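Local structure of putative cytochrome P450 120 (Synechocystis sp., 2VE3) at residues R85-G89 / S196-R200. The protein is a haem-containing cytochrome P450 that binds retinoic acid and probably acts as a monooxygenase. Numbering follows the deposited sequence.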
loop_
_atom_site.group_PDB
_atom_site.type_symbol
_atom_site.label_atom_id
_atom_site.label_comp_id
_atom_site.label_asym_id
_atom_site.label_seq_id
_atom_site.Cartn_x
_atom_site.Cartn_y
_atom_site.Cartn_z
ATOM N N ARG A 85 -3.577 6.327 13.810
ATOM C CA ARG A 85 -4.828 7.067 13.881
ATOM C C ARG A 85 -4.603 8.550 14.101
ATOM O O ARG A 85 -5.130 9.355 13.352
ATOM C CB ARG A 85 -5.761 6.469 14.942
ATOM C CG ARG A 85 -6.573 5.296 14.393
ATOM C CD ARG A 85 -7.584 4.763 15.395
ATOM N NE ARG A 85 -6.914 4.046 16.471
ATOM C CZ ARG A 85 -6.825 4.486 17.724
ATOM N NH1 ARG A 85 -7.379 5.648 18.072
ATOM N NH2 ARG A 85 -6.183 3.757 18.627
ATOM N N ILE A 86 -3.767 8.893 15.087
ATOM C CA ILE A 86 -3.406 10.281 15.397
ATOM C C ILE A 86 -2.791 11.014 14.202
ATOM O O ILE A 86 -3.143 12.161 13.918
ATOM C CB ILE A 86 -2.430 10.365 16.631
ATOM C CG1 ILE A 86 -3.124 9.841 17.894
ATOM C CG2 ILE A 86 -1.925 11.784 16.820
ATOM C CD1 ILE A 86 -2.238 9.743 19.143
ATOM N N LEU A 87 -1.892 10.340 13.489
ATOM C CA LEU A 87 -1.164 10.946 12.372
ATOM C C LEU A 87 -1.960 11.053 11.068
ATOM O O LEU A 87 -1.710 11.956 10.263
ATOM C CB LEU A 87 0.172 10.217 12.144
ATOM C CG LEU A 87 1.203 10.456 13.262
ATOM C CD1 LEU A 87 2.322 9.425 13.226
ATOM C CD2 LEU A 87 1.763 11.855 13.160
ATOM N N LEU A 88 -2.890 10.126 10.856
ATOM C CA LEU A 88 -3.841 10.206 9.752
ATOM C C LEU A 88 -4.863 11.325 9.948
ATOM O O LEU A 88 -5.230 12.005 8.989
ATOM C CB LEU A 88 -4.594 8.881 9.598
ATOM C CG LEU A 88 -3.946 7.701 8.876
ATOM C CD1 LEU A 88 -4.838 6.485 9.081
ATOM C CD2 LEU A 88 -3.819 8.027 7.409
ATOM N N GLY A 89 -5.329 11.492 11.187
ATOM C CA GLY A 89 -6.341 12.481 11.521
ATOM C C GLY A 89 -7.733 11.884 11.621
ATOM O O GLY A 89 -8.005 10.822 11.030
ATOM N N SER A 196 7.076 13.038 13.441
ATOM C CA SER A 196 6.034 12.824 12.444
ATOM C C SER A 196 4.852 13.723 12.728
ATOM O O SER A 196 4.164 14.153 11.812
ATOM C CB SER A 196 5.573 11.359 12.423
ATOM O OG SER A 196 6.501 10.567 11.689
ATOM N N GLN A 197 4.623 13.982 14.009
ATOM C CA GLN A 197 3.602 14.923 14.447
ATOM C C GLN A 197 3.871 16.320 13.915
ATOM O O GLN A 197 2.951 17.001 13.478
ATOM C CB GLN A 197 3.520 14.961 15.969
ATOM C CG GLN A 197 2.856 13.760 16.572
ATOM C CD GLN A 197 2.674 13.891 18.063
ATOM O OE1 GLN A 197 1.554 13.888 18.552
ATOM N NE2 GLN A 197 3.768 14.010 18.794
ATOM N N ARG A 198 5.139 16.720 13.958
ATOM C CA ARG A 198 5.602 18.023 13.506
ATOM C C ARG A 198 5.587 18.074 11.979
ATOM O O ARG A 198 5.206 19.087 11.381
ATOM C CB ARG A 198 7.009 18.308 14.098
ATOM C CG ARG A 198 7.795 19.466 13.453
ATOM C CD ARG A 198 7.421 20.839 14.028
ATOM N NE ARG A 198 8.077 21.923 13.298
ATOM C CZ ARG A 198 7.637 23.177 13.251
ATOM N NH1 ARG A 198 6.540 23.527 13.903
ATOM N NH2 ARG A 198 8.304 24.087 12.547
ATOM N N ALA A 199 5.971 16.961 11.360
ATOM C CA ALA A 199 5.888 16.795 9.904
ATOM C C ALA A 199 4.445 16.996 9.442
ATOM O O ALA A 199 4.198 17.747 8.502
ATOM C CB ALA A 199 6.402 15.419 9.493
ATOM N N ARG A 200 3.499 16.354 10.131
ATOM C CA ARG A 200 2.067 16.451 9.783
ATOM C C ARG A 200 1.574 17.898 9.876
ATOM O O ARG A 200 0.832 18.349 9.014
ATOM C CB ARG A 200 1.218 15.513 10.654
ATOM C CG ARG A 200 -0.178 16.031 11.040
ATOM C CD ARG A 200 -1.095 14.937 11.562
ATOM N NE ARG A 200 -2.468 15.430 11.729
ATOM C CZ ARG A 200 -3.460 15.230 10.861
ATOM N NH1 ARG A 200 -3.281 14.510 9.745
ATOM N NH2 ARG A 200 -4.648 15.749 11.118
#
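The C-terminal end of helix 82-88 in this cytochrome P450, in the B-C region by the family's usual topology, receives the side chain of Arg200 from helix 192-215. The side chain of Leu88, whose beta carbon is turned away from this interface, lies about 4 Å from the bound retinoic acid, consistent with a place on the distal side, as in other P450s.

Arg200 runs extended from CG to NE, which carries its guanidinium past the last turn to the carbonyls there. Arg200 NH1 donates a weak hydrogen bond to Leu87 O at 3.0 Å; its N-H...O angle of 124° is strongly bent, and the acceptor lies oblique to the guanidinium plane. Arg200 CD also sits 3.3 Å from Leu87 O. Over one guanidinium face lie Ile86 O and Gly89 CA, the latter 3.7 Å from Arg200 NH2. Gly89 leaves helical geometry with positive phi, where any beta carbon would press on the carbonyl O of Leu88 and also collide with Arg200 NH2.

Beside this polar end the helices meet through Leu87. Both its methyls, CD1 and CD2, face Ser196 CB at 3.9 Å, and Leu87 CD2 also rests 3.6 Å from Ser196 O and 4.1 Å from Gln197 CG. Ser196 OG is hydrogen-bonded elsewhere, to Thr176 O and Tyr177 O of helix 170-181.

Arg200 NH2 forms a salt bridge with Asp246 OD1 of helix 241-272, and Tyr177 OH also hydrogen-bonds Leu87 O. An alanine at Arg200 is likely to deprive Asp246 of its cationic mate and Leu87 O of one donor. The positive charge beside three C-terminal carbonyls is consistent with favourable electrostatics at the helix's negative end, where the salt bridge to Asp246 and the weak bond to Leu87 O together probably limit the guanidinium's rotation.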